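Local coordinates for SusD-like carbohydrate binding protein (Bacteroides vulgatus, PDB 3LEW), which probably binds carbohydrate at the outer membrane of the bacterium as a member of the SusD family, in support of nutrient uptake, at residues R50-M55 and Y468-T473; L128-A133 and S210-Y215; Y225-L230 and E355-L360; L396-E401 and L409-R414. One frame throughout, in Å; residues are numbered along the deposited sequence.

Interaction 1: R50-M55 and Y468-T473; sequences RANDAM and YLYRIT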
loop_
_atom_site.group_PDB
_atom_site.type_symbol
_atom_site.label_atom_id
_atom_site.label_comp_id
_atom_site.label_asym_id
_atom_site.label_seq_id
_atom_site.Cartn_x
_atom_site.Cartn_y
_atom_site.Cartn_z
ATOM N N ARG A 50 -6.042 1.178 2.018
ATOM C CA ARG A 50 -6.847 2.334 2.378
ATOM C C ARG A 50 -6.671 2.707 3.854
ATOM O O ARG A 50 -6.494 3.891 4.185
ATOM C CB ARG A 50 -8.356 2.094 2.023
ATOM C CG ARG A 50 -8.816 2.607 0.656
ATOM C CD ARG A 50 -8.253 1.842 -0.556
ATOM N NE ARG A 50 -6.904 2.300 -0.922
ATOM C CZ ARG A 50 -6.163 1.765 -1.880
ATOM N NH1 ARG A 50 -6.564 0.674 -2.557
ATOM N NH2 ARG A 50 -4.985 2.309 -2.171
ATOM N N ALA A 51 -6.696 1.718 4.744
ATOM C CA ALA A 51 -6.414 1.940 6.153
ATOM C C ALA A 51 -5.089 2.658 6.331
ATOM O O ALA A 51 -4.999 3.616 7.111
ATOM C CB ALA A 51 -6.416 0.592 6.957
ATOM N N ASN A 52 -4.079 2.205 5.595
ATOM C CA ASN A 52 -2.734 2.748 5.686
ATOM C C ASN A 52 -2.660 4.243 5.402
ATOM O O ASN A 52 -1.899 4.948 6.032
ATOM C CB ASN A 52 -1.733 2.006 4.789
ATOM C CG ASN A 52 -1.486 0.544 5.245
ATOM O OD1 ASN A 52 -1.954 0.132 6.337
ATOM N ND2 ASN A 52 -0.876 -0.264 4.355
ATOM N N ASP A 53 -3.427 4.706 4.436
ATOM C CA ASP A 53 -3.474 6.122 4.132
ATOM C C ASP A 53 -4.348 6.905 5.073
ATOM O O ASP A 53 -4.025 8.050 5.385
ATOM C CB ASP A 53 -3.898 6.327 2.652
ATOM C CG ASP A 53 -2.816 5.875 1.686
ATOM O OD1 ASP A 53 -1.596 6.025 1.994
ATOM O OD2 ASP A 53 -3.172 5.384 0.601
ATOM N N ALA A 54 -5.469 6.327 5.534
ATOM C CA ALA A 54 -6.296 6.976 6.531
ATOM C C ALA A 54 -5.503 7.219 7.815
ATOM O O ALA A 54 -5.737 8.186 8.533
ATOM C CB ALA A 54 -7.589 6.125 6.829
HETATM N N MSE A 55 -4.519 6.374 8.072
HETATM C CA MSE A 55 -3.699 6.498 9.279
HETATM C C MSE A 55 -2.402 7.349 9.071
HETATM O O MSE A 55 -1.423 7.188 9.806
HETATM C CB MSE A 55 -3.424 5.066 9.727
HETATM C CG MSE A 55 -4.708 4.375 10.235
HETATM SE SE MSE A 55 -4.488 2.512 10.528
HETATM C CE MSE A 55 -3.321 2.504 12.083
ATOM N N TYR A 468 -0.265 2.752 15.793
ATOM C CA TYR A 468 0.171 2.532 14.423
ATOM C C TYR A 468 0.144 1.071 13.991
ATOM O O TYR A 468 0.164 0.813 12.819
ATOM C CB TYR A 468 1.589 3.062 14.216
ATOM C CG TYR A 468 1.797 4.550 14.439
ATOM C CD1 TYR A 468 0.771 5.479 14.199
ATOM C CD2 TYR A 468 3.067 5.055 14.732
ATOM C CE1 TYR A 468 0.979 6.835 14.393
ATOM C CE2 TYR A 468 3.282 6.440 14.965
ATOM C CZ TYR A 468 2.239 7.328 14.737
ATOM O OH TYR A 468 2.415 8.704 14.921
ATOM N N LEU A 469 0.195 0.123 14.930
ATOM C CA LEU A 469 0.424 -1.273 14.498
ATOM C C LEU A 469 -0.809 -2.115 14.275
ATOM O O LEU A 469 -1.784 -2.051 15.064
ATOM C CB LEU A 469 1.333 -1.992 15.486
ATOM C CG LEU A 469 2.693 -1.394 15.773
ATOM C CD1 LEU A 469 3.466 -2.362 16.765
ATOM C CD2 LEU A 469 3.440 -1.172 14.500
ATOM N N TYR A 470 -0.763 -2.947 13.233
ATOM C CA TYR A 470 -1.751 -4.029 13.107
ATOM C C TYR A 470 -1.448 -5.052 14.217
ATOM O O TYR A 470 -0.310 -5.111 14.735
ATOM C CB TYR A 470 -1.685 -4.708 11.756
ATOM C CG TYR A 470 -2.262 -3.907 10.579
ATOM C CD1 TYR A 470 -1.733 -2.683 10.193
ATOM C CD2 TYR A 470 -3.257 -4.463 9.788
ATOM C CE1 TYR A 470 -2.231 -1.975 9.035
ATOM C CE2 TYR A 470 -3.761 -3.784 8.678
ATOM C CZ TYR A 470 -3.254 -2.541 8.318
ATOM O OH TYR A 470 -3.772 -1.931 7.175
ATOM N N ARG A 471 -2.480 -5.750 14.655
ATOM C CA ARG A 471 -2.420 -6.665 15.795
ATOM C C ARG A 471 -2.800 -8.099 15.470
ATOM O O ARG A 471 -3.745 -8.392 14.766
ATOM C CB ARG A 471 -3.369 -6.145 16.878
ATOM C CG ARG A 471 -3.015 -4.729 17.327
ATOM C CD ARG A 471 -3.895 -4.252 18.461
ATOM N NE ARG A 471 -3.678 -5.021 19.686
ATOM C CZ ARG A 471 -4.228 -4.751 20.863
ATOM N NH1 ARG A 471 -5.064 -3.719 21.004
ATOM N NH2 ARG A 471 -3.938 -5.527 21.926
ATOM N N ILE A 472 -2.051 -9.027 16.043
ATOM C CA ILE A 472 -2.449 -10.425 16.040
ATOM C C ILE A 472 -3.875 -10.494 16.608
ATOM O O ILE A 472 -4.227 -9.788 17.594
ATOM C CB ILE A 472 -1.451 -11.267 16.855
ATOM C CG1 ILE A 472 -0.052 -11.187 16.218
ATOM C CG2 ILE A 472 -1.960 -12.683 16.984
ATOM C CD1 ILE A 472 1.129 -11.636 17.077
ATOM N N THR A 473 -4.717 -11.298 15.962
ATOM C CA THR A 473 -6.148 -11.398 16.333
ATOM C C THR A 473 -6.388 -12.053 17.673
ATOM O O THR A 473 -5.564 -12.873 18.147
ATOM C CB THR A 473 -6.937 -12.193 15.289
ATOM O OG1 THR A 473 -6.421 -13.529 15.197
ATOM C CG2 THR A 473 -6.902 -11.473 13.894
#

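Interaction 2: L128-A133 and S210-Y215; sequences LYLHLA and SRACLY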
loop_
_atom_site.group_PDB
_atom_site.type_symbol
_atom_site.label_atom_id
_atom_site.label_comp_id
_atom_site.label_asym_id
_atom_site.label_seq_id
_atom_site.Cartn_x
_atom_site.Cartn_y
_atom_site.Cartn_z
ATOM N N LEU A 128 3.426 -11.512 1.045
ATOM C CA LEU A 128 2.525 -11.578 2.189
ATOM C C LEU A 128 3.338 -11.512 3.491
ATOM O O LEU A 128 2.939 -10.844 4.452
ATOM C CB LEU A 128 1.600 -12.792 2.125
ATOM C CG LEU A 128 0.594 -12.722 0.951
ATOM C CD1 LEU A 128 -0.113 -14.115 0.767
ATOM C CD2 LEU A 128 -0.368 -11.528 1.103
ATOM N N TYR A 129 4.518 -12.109 3.527
ATOM C CA TYR A 129 5.410 -11.902 4.723
ATOM C C TYR A 129 5.903 -10.444 4.817
ATOM O O TYR A 129 6.115 -9.917 5.917
ATOM C CB TYR A 129 6.552 -12.908 4.790
ATOM C CG TYR A 129 6.089 -14.271 5.259
ATOM C CD1 TYR A 129 5.473 -14.435 6.492
ATOM C CD2 TYR A 129 6.215 -15.400 4.434
ATOM C CE1 TYR A 129 4.991 -15.666 6.914
ATOM C CE2 TYR A 129 5.754 -16.658 4.862
ATOM C CZ TYR A 129 5.107 -16.775 6.094
ATOM O OH TYR A 129 4.602 -17.989 6.535
ATOM N N LEU A 130 6.078 -9.763 3.674
ATOM C CA LEU A 130 6.415 -8.333 3.688
ATOM C C LEU A 130 5.283 -7.515 4.325
ATOM O O LEU A 130 5.508 -6.592 5.110
ATOM C CB LEU A 130 6.714 -7.803 2.295
ATOM C CG LEU A 130 6.963 -6.307 2.130
ATOM C CD1 LEU A 130 8.168 -5.904 2.992
ATOM C CD2 LEU A 130 7.213 -5.935 0.661
ATOM N N HIS A 131 4.041 -7.855 3.994
ATOM C CA HIS A 131 2.888 -7.238 4.650
ATOM C C HIS A 131 2.923 -7.386 6.178
ATOM O O HIS A 131 2.781 -6.403 6.939
ATOM C CB HIS A 131 1.601 -7.837 4.127
ATOM C CG HIS A 131 0.381 -7.327 4.839
ATOM N ND1 HIS A 131 -0.045 -6.013 4.749
ATOM C CD2 HIS A 131 -0.510 -7.960 5.641
ATOM C CE1 HIS A 131 -1.128 -5.851 5.500
ATOM N NE2 HIS A 131 -1.444 -7.022 6.036
ATOM N N LEU A 132 3.160 -8.617 6.628
ATOM C CA LEU A 132 3.215 -8.897 8.056
ATOM C C LEU A 132 4.359 -8.129 8.702
ATOM O O LEU A 132 4.143 -7.419 9.722
ATOM C CB LEU A 132 3.308 -10.408 8.309
ATOM C CG LEU A 132 2.039 -11.202 7.966
ATOM C CD1 LEU A 132 2.319 -12.752 7.852
ATOM C CD2 LEU A 132 0.905 -10.946 8.963
ATOM N N ALA A 133 5.559 -8.194 8.112
ATOM C CA ALA A 133 6.732 -7.554 8.684
ATOM C C ALA A 133 6.590 -6.035 8.800
ATOM O O ALA A 133 7.023 -5.440 9.769
ATOM C CB ALA A 133 7.975 -7.873 7.846
ATOM N N SER A 210 12.890 -4.929 -4.154
ATOM C CA SER A 210 13.376 -3.559 -3.917
ATOM C C SER A 210 12.685 -2.960 -2.710
ATOM O O SER A 210 13.322 -2.357 -1.825
ATOM C CB SER A 210 13.074 -2.671 -5.157
ATOM O OG SER A 210 13.888 -3.116 -6.228
ATOM N N ARG A 211 11.352 -3.093 -2.679
ATOM C CA ARG A 211 10.554 -2.611 -1.569
ATOM C C ARG A 211 10.944 -3.322 -0.254
ATOM O O ARG A 211 11.213 -2.701 0.768
ATOM C CB ARG A 211 9.064 -2.850 -1.871
ATOM C CG ARG A 211 8.151 -2.252 -0.822
ATOM C CD ARG A 211 6.691 -2.641 -1.065
ATOM N NE ARG A 211 6.131 -2.012 -2.267
ATOM C CZ ARG A 211 4.869 -2.218 -2.700
ATOM N NH1 ARG A 211 4.057 -3.071 -2.083
ATOM N NH2 ARG A 211 4.416 -1.600 -3.793
ATOM N N ALA A 212 10.956 -4.641 -0.297
ATOM C CA ALA A 212 11.255 -5.432 0.903
ATOM C C ALA A 212 12.632 -5.138 1.487
ATOM O O ALA A 212 12.792 -4.990 2.715
ATOM C CB ALA A 212 11.097 -6.968 0.600
ATOM N N CYS A 213 13.629 -5.015 0.608
ATOM C CA CYS A 213 14.946 -4.710 1.031
ATOM C C CYS A 213 15.064 -3.319 1.579
ATOM O O CYS A 213 15.747 -3.138 2.564
ATOM C CB CYS A 213 15.947 -4.923 -0.091
ATOM S SG CYS A 213 16.185 -6.689 -0.519
ATOM N N LEU A 214 14.369 -2.358 0.991
ATOM C CA LEU A 214 14.319 -1.021 1.581
ATOM C C LEU A 214 13.741 -1.037 3.004
ATOM O O LEU A 214 14.311 -0.433 3.932
ATOM C CB LEU A 214 13.522 -0.054 0.692
ATOM C CG LEU A 214 13.561 1.408 1.173
ATOM C CD1 LEU A 214 14.892 2.040 0.704
ATOM C CD2 LEU A 214 12.351 2.222 0.611
ATOM N N TYR A 215 12.576 -1.677 3.174
ATOM C CA TYR A 215 11.916 -1.694 4.457
ATOM C C TYR A 215 12.721 -2.414 5.533
ATOM O O TYR A 215 12.699 -2.005 6.691
ATOM C CB TYR A 215 10.539 -2.339 4.325
ATOM C CG TYR A 215 9.518 -1.595 3.485
ATOM C CD1 TYR A 215 9.811 -0.415 2.803
ATOM C CD2 TYR A 215 8.228 -2.097 3.370
ATOM C CE1 TYR A 215 8.850 0.231 2.055
ATOM C CE2 TYR A 215 7.282 -1.431 2.629
ATOM C CZ TYR A 215 7.582 -0.282 1.978
ATOM O OH TYR A 215 6.621 0.333 1.188
#

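Interaction 3: Y225-L230 and E355-L360; sequences YSDKLL and EAKAHL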
loop_
_atom_site.group_PDB
_atom_site.type_symbol
_atom_site.label_atom_id
_atom_site.label_comp_id
_atom_site.label_asym_id
_atom_site.label_seq_id
_atom_site.Cartn_x
_atom_site.Cartn_y
_atom_site.Cartn_z
ATOM N N TYR A 225 18.659 -4.299 -6.663
ATOM C CA TYR A 225 17.478 -4.803 -7.328
ATOM C C TYR A 225 16.724 -3.673 -8.044
ATOM O O TYR A 225 16.187 -3.878 -9.134
ATOM C CB TYR A 225 16.600 -5.568 -6.358
ATOM C CG TYR A 225 17.257 -6.813 -5.768
ATOM C CD1 TYR A 225 17.790 -7.795 -6.590
ATOM C CD2 TYR A 225 17.319 -7.002 -4.394
ATOM C CE1 TYR A 225 18.396 -8.931 -6.049
ATOM C CE2 TYR A 225 17.909 -8.134 -3.846
ATOM C CZ TYR A 225 18.444 -9.088 -4.663
ATOM O OH TYR A 225 19.070 -10.239 -4.164
ATOM N N SER A 226 16.653 -2.473 -7.449
ATOM C CA SER A 226 15.943 -1.369 -8.127
ATOM C C SER A 226 16.739 -0.857 -9.342
ATOM O O SER A 226 16.132 -0.464 -10.357
ATOM C CB SER A 226 15.597 -0.251 -7.125
ATOM O OG SER A 226 16.747 0.252 -6.476
ATOM N N ASP A 227 18.069 -0.830 -9.257
ATOM C CA ASP A 227 18.888 -0.541 -10.438
ATOM C C ASP A 227 18.559 -1.533 -11.589
ATOM O O ASP A 227 18.381 -1.130 -12.742
ATOM C CB ASP A 227 20.393 -0.648 -10.103
ATOM C CG ASP A 227 21.013 0.657 -9.538
ATOM O OD1 ASP A 227 20.414 1.761 -9.576
ATOM O OD2 ASP A 227 22.188 0.561 -9.096
ATOM N N LYS A 228 18.515 -2.826 -11.284
ATOM C CA LYS A 228 18.209 -3.867 -12.316
ATOM C C LYS A 228 16.866 -3.609 -12.953
ATOM O O LYS A 228 16.725 -3.718 -14.166
ATOM C CB LYS A 228 18.202 -5.270 -11.691
ATOM C CG LYS A 228 19.592 -5.852 -11.398
ATOM C CD LYS A 228 19.565 -7.222 -10.628
ATOM C CE LYS A 228 20.957 -7.900 -10.541
ATOM N NZ LYS A 228 21.259 -8.680 -11.766
ATOM N N LEU A 229 15.864 -3.293 -12.120
ATOM C CA LEU A 229 14.499 -2.999 -12.582
ATOM C C LEU A 229 14.512 -1.780 -13.500
ATOM O O LEU A 229 14.059 -1.855 -14.665
ATOM C CB LEU A 229 13.532 -2.844 -11.417
ATOM C CG LEU A 229 12.051 -2.893 -11.826
ATOM C CD1 LEU A 229 11.130 -3.215 -10.665
ATOM C CD2 LEU A 229 11.587 -1.605 -12.536
ATOM N N LEU A 230 15.145 -0.699 -13.064
ATOM C CA LEU A 230 15.132 0.514 -13.884
ATOM C C LEU A 230 15.904 0.363 -15.192
ATOM O O LEU A 230 15.572 1.051 -16.182
ATOM C CB LEU A 230 15.658 1.700 -13.090
ATOM C CG LEU A 230 14.817 2.167 -11.910
ATOM C CD1 LEU A 230 15.569 3.200 -11.030
ATOM C CD2 LEU A 230 13.455 2.719 -12.388
ATOM N N GLU A 355 16.125 6.515 -2.266
ATOM C CA GLU A 355 16.270 6.384 -0.820
ATOM C C GLU A 355 17.406 5.424 -0.403
ATOM O O GLU A 355 18.186 5.721 0.510
ATOM C CB GLU A 355 14.926 5.952 -0.194
ATOM C CG GLU A 355 14.994 5.958 1.312
ATOM C CD GLU A 355 13.651 5.692 2.017
ATOM O OE1 GLU A 355 12.574 5.818 1.377
ATOM O OE2 GLU A 355 13.716 5.414 3.263
ATOM N N ALA A 356 17.504 4.272 -1.080
ATOM C CA ALA A 356 18.577 3.342 -0.800
ATOM C C ALA A 356 19.923 4.031 -1.053
ATOM O O ALA A 356 20.845 3.961 -0.237
ATOM C CB ALA A 356 18.436 2.111 -1.680
ATOM N N LYS A 357 20.015 4.735 -2.171
ATOM C CA LYS A 357 21.250 5.457 -2.473
ATOM C C LYS A 357 21.604 6.569 -1.421
ATOM O O LYS A 357 22.780 6.781 -1.110
ATOM C CB LYS A 357 21.216 5.996 -3.906
ATOM C CG LYS A 357 21.409 4.884 -4.933
ATOM C CD LYS A 357 21.140 5.343 -6.350
ATOM C CE LYS A 357 21.520 4.223 -7.346
ATOM N NZ LYS A 357 21.075 4.595 -8.759
ATOM N N ALA A 358 20.599 7.254 -0.897
ATOM C CA ALA A 358 20.796 8.289 0.147
ATOM C C ALA A 358 21.414 7.652 1.392
ATOM O O ALA A 358 22.382 8.160 1.924
ATOM C CB ALA A 358 19.482 8.998 0.491
ATOM N N HIS A 359 20.913 6.489 1.786
ATOM C CA HIS A 359 21.491 5.740 2.913
ATOM C C HIS A 359 22.900 5.257 2.666
ATOM O O HIS A 359 23.687 5.150 3.601
ATOM C CB HIS A 359 20.606 4.549 3.316
ATOM C CG HIS A 359 19.437 4.948 4.156
ATOM N ND1 HIS A 359 19.586 5.324 5.477
ATOM C CD2 HIS A 359 18.131 5.097 3.863
ATOM C CE1 HIS A 359 18.404 5.647 5.966
ATOM N NE2 HIS A 359 17.507 5.536 5.011
ATOM N N LEU A 360 23.224 4.963 1.407
ATOM C CA LEU A 360 24.553 4.521 1.012
ATOM C C LEU A 360 25.527 5.674 0.703
ATOM O O LEU A 360 26.683 5.444 0.357
ATOM C CB LEU A 360 24.432 3.634 -0.227
ATOM C CG LEU A 360 23.748 2.278 -0.011
ATOM C CD1 LEU A 360 23.528 1.583 -1.349
ATOM C CD2 LEU A 360 24.601 1.397 0.889
HETATM O O HOH W 1 23.442 2.827 -9.747
#

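Interaction 4: L396-E401 and L409-R414; sequences LERRKE and LIDIIR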
loop_
_atom_site.group_PDB
_atom_site.type_symbol
_atom_site.label_atom_id
_atom_site.label_comp_id
_atom_site.label_asym_id
_atom_site.label_seq_id
_atom_site.Cartn_x
_atom_site.Cartn_y
_atom_site.Cartn_z
ATOM N N LEU A 396 9.089 13.117 1.558
ATOM C CA LEU A 396 8.046 14.059 1.161
ATOM C C LEU A 396 7.568 13.750 -0.246
ATOM O O LEU A 396 6.364 13.739 -0.508
ATOM C CB LEU A 396 8.493 15.518 1.259
ATOM C CG LEU A 396 8.388 16.097 2.673
ATOM C CD1 LEU A 396 9.302 17.304 2.813
ATOM C CD2 LEU A 396 6.954 16.455 2.993
ATOM N N GLU A 397 8.499 13.488 -1.143
ATOM C CA GLU A 397 8.112 13.135 -2.530
ATOM C C GLU A 397 7.329 11.808 -2.577
ATOM O O GLU A 397 6.429 11.661 -3.404
ATOM C CB GLU A 397 9.340 13.155 -3.466
ATOM C CG GLU A 397 9.003 13.206 -4.938
ATOM C CD GLU A 397 8.199 14.427 -5.347
ATOM O OE1 GLU A 397 8.513 15.567 -4.937
ATOM O OE2 GLU A 397 7.195 14.205 -6.041
ATOM N N ARG A 398 7.641 10.831 -1.704
ATOM C CA ARG A 398 6.779 9.649 -1.573
ATOM C C ARG A 398 5.323 10.017 -1.219
ATOM O O ARG A 398 4.411 9.472 -1.797
ATOM C CB ARG A 398 7.305 8.673 -0.501
ATOM C CG ARG A 398 8.594 7.994 -0.883
ATOM C CD ARG A 398 9.136 7.102 0.266
ATOM N NE ARG A 398 8.211 6.044 0.586
ATOM C CZ ARG A 398 8.152 4.838 0.014
ATOM N NH1 ARG A 398 9.013 4.471 -0.907
ATOM N NH2 ARG A 398 7.197 3.985 0.382
ATOM N N ARG A 399 5.122 10.906 -0.235
ATOM C CA ARG A 399 3.781 11.328 0.162
ATOM C C ARG A 399 3.073 12.013 -0.995
ATOM O O ARG A 399 1.867 11.820 -1.177
ATOM C CB ARG A 399 3.866 12.274 1.370
ATOM C CG ARG A 399 4.288 11.499 2.660
ATOM C CD ARG A 399 4.707 12.467 3.730
ATOM N NE ARG A 399 3.642 13.396 4.071
ATOM C CZ ARG A 399 3.832 14.490 4.816
ATOM N NH1 ARG A 399 5.041 14.786 5.288
ATOM N NH2 ARG A 399 2.830 15.296 5.109
ATOM N N LYS A 400 3.826 12.783 -1.750
ATOM C CA LYS A 400 3.263 13.571 -2.858
ATOM C C LYS A 400 2.889 12.664 -4.033
ATOM O O LYS A 400 1.801 12.776 -4.570
ATOM C CB LYS A 400 4.247 14.634 -3.304
ATOM C CG LYS A 400 4.458 15.755 -2.303
ATOM C CD LYS A 400 5.705 16.560 -2.654
ATOM C CE LYS A 400 5.550 17.332 -4.005
ATOM N NZ LYS A 400 6.867 17.904 -4.465
ATOM N N GLU A 401 3.788 11.783 -4.405
ATOM C CA GLU A 401 3.606 10.929 -5.601
ATOM C C GLU A 401 2.700 9.737 -5.348
ATOM O O GLU A 401 2.008 9.293 -6.270
ATOM C CB GLU A 401 4.977 10.460 -6.114
ATOM C CG GLU A 401 4.971 9.441 -7.298
ATOM C CD GLU A 401 4.394 9.972 -8.599
ATOM O OE1 GLU A 401 4.216 11.201 -8.740
ATOM O OE2 GLU A 401 4.129 9.145 -9.507
ATOM N N LEU A 409 1.049 4.945 6.365
ATOM C CA LEU A 409 1.368 4.321 7.675
ATOM C C LEU A 409 2.644 3.516 7.584
ATOM O O LEU A 409 3.400 3.431 8.540
ATOM C CB LEU A 409 0.237 3.402 8.112
ATOM C CG LEU A 409 0.407 2.654 9.453
ATOM C CD1 LEU A 409 0.400 3.628 10.674
ATOM C CD2 LEU A 409 -0.716 1.567 9.594
ATOM N N ILE A 410 2.873 2.877 6.433
ATOM C CA ILE A 410 4.054 2.008 6.272
ATOM C C ILE A 410 5.330 2.815 6.393
ATOM O O ILE A 410 6.269 2.432 7.075
ATOM C CB ILE A 410 4.040 1.311 4.868
ATOM C CG1 ILE A 410 2.762 0.457 4.707
ATOM C CG2 ILE A 410 5.375 0.587 4.614
ATOM C CD1 ILE A 410 2.500 -0.555 5.794
ATOM N N ASP A 411 5.296 4.020 5.858
ATOM C CA ASP A 411 6.418 4.958 5.972
ATOM C C ASP A 411 6.573 5.516 7.371
ATOM O O ASP A 411 7.687 5.616 7.862
ATOM C CB ASP A 411 6.283 6.092 4.984
ATOM C CG ASP A 411 6.579 5.666 3.549
ATOM O OD1 ASP A 411 7.100 4.539 3.274
ATOM O OD2 ASP A 411 6.270 6.482 2.647
ATOM N N ILE A 412 5.456 5.865 8.026
ATOM C CA ILE A 412 5.464 6.344 9.419
ATOM C C ILE A 412 6.145 5.311 10.346
ATOM O O ILE A 412 7.010 5.640 11.189
ATOM C CB ILE A 412 4.015 6.683 9.867
ATOM C CG1 ILE A 412 3.638 8.041 9.232
ATOM C CG2 ILE A 412 3.872 6.765 11.423
ATOM C CD1 ILE A 412 2.155 8.392 9.268
ATOM N N ILE A 413 5.765 4.072 10.175
ATOM C CA ILE A 413 6.328 2.940 10.946
ATOM C C ILE A 413 7.825 2.759 10.618
ATOM O O ILE A 413 8.667 2.869 11.499
ATOM C CB ILE A 413 5.586 1.647 10.694
ATOM C CG1 ILE A 413 4.179 1.658 11.329
ATOM C CG2 ILE A 413 6.315 0.466 11.298
ATOM C CD1 ILE A 413 3.247 0.446 10.943
ATOM N N ARG A 414 8.151 2.507 9.355
ATOM C CA ARG A 414 9.547 2.137 9.041
ATOM C C ARG A 414 10.547 3.264 9.278
ATOM O O ARG A 414 11.699 3.023 9.615
ATOM C CB ARG A 414 9.649 1.591 7.632
ATOM C CG ARG A 414 9.583 2.663 6.535
ATOM C CD ARG A 414 9.515 2.061 5.152
ATOM N NE ARG A 414 9.435 3.138 4.176
ATOM C CZ ARG A 414 10.489 3.794 3.687
ATOM N NH1 ARG A 414 11.707 3.434 3.987
ATOM N NH2 ARG A 414 10.298 4.822 2.862
#

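Interaction 1: R50-M55 and Y468-T473
Tyr470 meets Asn52 through its hydroxyl: OH donates to Asn52 OD1 over 2.9 Å, the one hydrogen bond between the two segments. The donor stands above the carbonyl plane, 37° out of it; the amide and ring planes are turned 76° apart, and the two side chains cross at about a right angle. OD1 lies at the edge of the ring, near its plane, and also sits 3.4 Å from Tyr470 CE1. Beside this bond, Ala51 CB packs against Tyr470 OH at 3.7 Å; a methyl is small enough to let the phenol come up to the helix. Met55, a selenomethionine, brings its methyl CE to 3.9 Å from the carbonyl oxygen Tyr468 O, a van der Waals touch, and the bend at its third torsion (70°) turns that methyl to the loop.

Further out, the amide of Asn52 is held from its other end, since ND2 donates to Gly406 O, which fixes which way OD1 faces. Asn83 and Ser86 of helix 81-103 pack on the Tyr470 side chain. A phenylalanine in place of Tyr470 would probably keep much of that packing but leave the buried OD1 of Asn52 without its hydroxyl donor. This is a buried long-range contact of the helix-rich SusD fold, in which a loop near the C terminus is pinned to the last turn of helix 46-54.

Interaction 2: L128-A133 and S210-Y215
Leu130 carries the whole of this contact from its side, and apolar packing is what joins the segments. Its CG lies opposite the backbone N (chi1 175°), which sends the two methyls out toward helix 202-215, where they divide the work. CD1 rests 3.8 Å from Ala212 CA and equally near Tyr215 CD2, approaching the ring obliquely. CD2 lies 3.8 Å from Arg211 CD, touching the aliphatic part of that long chain. A branched leucine suits this place because its fork reaches three residues at once, while Ala212 keeps the surface low enough for CD1 to approach the backbone.

Helices 111-135 and 202-215 run in roughly the same direction here, 27° between their segments with the axes 10.7 Å apart, as part of the helical, TPR-like scaffold of SusD proteins. Helix 170-187 borders both sides, Tyr174 touching Leu130 and Tyr215.

A second apolar contact lies within segment 210-215: Arg211 CG sits over one face of the Tyr215 ring, 3.4 Å above its plane and toward the rim.

The polar interactions lead elsewhere. The guanidinium of Arg211 turns to Glu348, which forms a salt bridge with NH2, and NH2 also bonds Leu343 O.

Interaction 3: Y225-L230 and E355-L360
Asp227 and Lys357 bridge the gap between two helices whose backbones stay well apart, the nearest CA atoms of the segments, those of these same residues, being 10.2 Å from each other. The firm part is a salt bridge. Lys357 NZ donates to Asp227 OD1 at 3.0 Å, and OD1 receives it on its syn lone pair, the side of the other oxygen; Lys357 CE follows 3.5 Å from the same OD1. A lysine suits the site because its chain, extended beyond CG, can span the distance and deliver its charge at the far end. The short aspartate holds its carboxylate close to its own helix, with CG opposite the carbonyl carbon (chi1 -87°).

The ion pair is not isolated. Asn353 bonds both partners, giving ND2 to Asp227 OD1 and taking a bond from Lys357 NZ on its OD1, and Asp364 forms a second salt bridge with Lys357 NZ. Between two carboxylates, the ammonium is likely to be stabilised in its charged form.

The looser part is bridged by a water, which donates to Asp227 OD2 at 2.7 Å and accepts from Lys357 NZ at 3.1 Å. Asp227 itself is partly exposed, whereas Lys357 is buried, and the two segments cover little of each other's surface.

The pair thus joins helix 219-232 to helix 346-359 away from the centre of the chain. Other side chains join the same helices: Ser226, Leu229 and Leu230 touch Ile349, Ala356 meets Ala222, and His359 stacks on Trp219.

Interaction 4: L396-E401 and L409-R414
A buried salt-bridge network of Arg398, Asp411 and Arg414 ties helix 387-401 to helix 408-414 in a helical hairpin of the SusD fold. Arg398 NE donates to Asp411 OD2 over 2.9 Å, almost straight at 177° and in the guanidinium plane. Its NH2 adds a weak bond to OD1. The two flat groups are 64° apart; OD2 is met on its syn side, tilted out of the carboxylate plane.

Arg414 grips the same carboxylate from its own helix, NE and NH2 of Arg414 both reaching Asp411 OD1 from one face, with NE at 2.9 Å. Its chain, extended from CG to NE, starts with CG between the backbone N and the carbonyl carbon (chi1 76°), which directs it back to the aspartate three residues earlier. An aspartate suits the centre because its two oxygens serve both arginines, OD2 facing Arg398 NE and OD1 gripped by Arg414. Glu355 supplies further negative charge, forming a salt bridge with Arg414 NH2. An asparagine here removes the shared charge and would probably leave buried Arg398 without its anionic mate and Arg414 leaning on Glu355. With these anions at hand the two arginines come close: Arg414 NH2 lies over one face of the Arg398 guanidinium, 3.3 Å from Arg398 NE.

From the N terminus, segment 50-55 opens interaction 1, which closes only at 468-473 and so encloses the other three. Within that loop, interaction 2 closes first, then interaction 3, then the short-range interaction 4; these stand in series and none cross. Interaction 4 touches all three others, interactions 2 and 3 touch each other, and interaction 1 touches neither 2 nor 3. Leu409 N probably bonds Asn52 O, linking interactions 1 and 4, while Tyr215 packs on Ile410 and Arg414 to join interactions 2 and 4. Ser210 lies against Ser226 between interactions 2 and 3, and interaction 3 meets interaction 4 through Glu355. Helix 408-414 thus touches helix 46-54, helix 202-215 and the C-terminal loop.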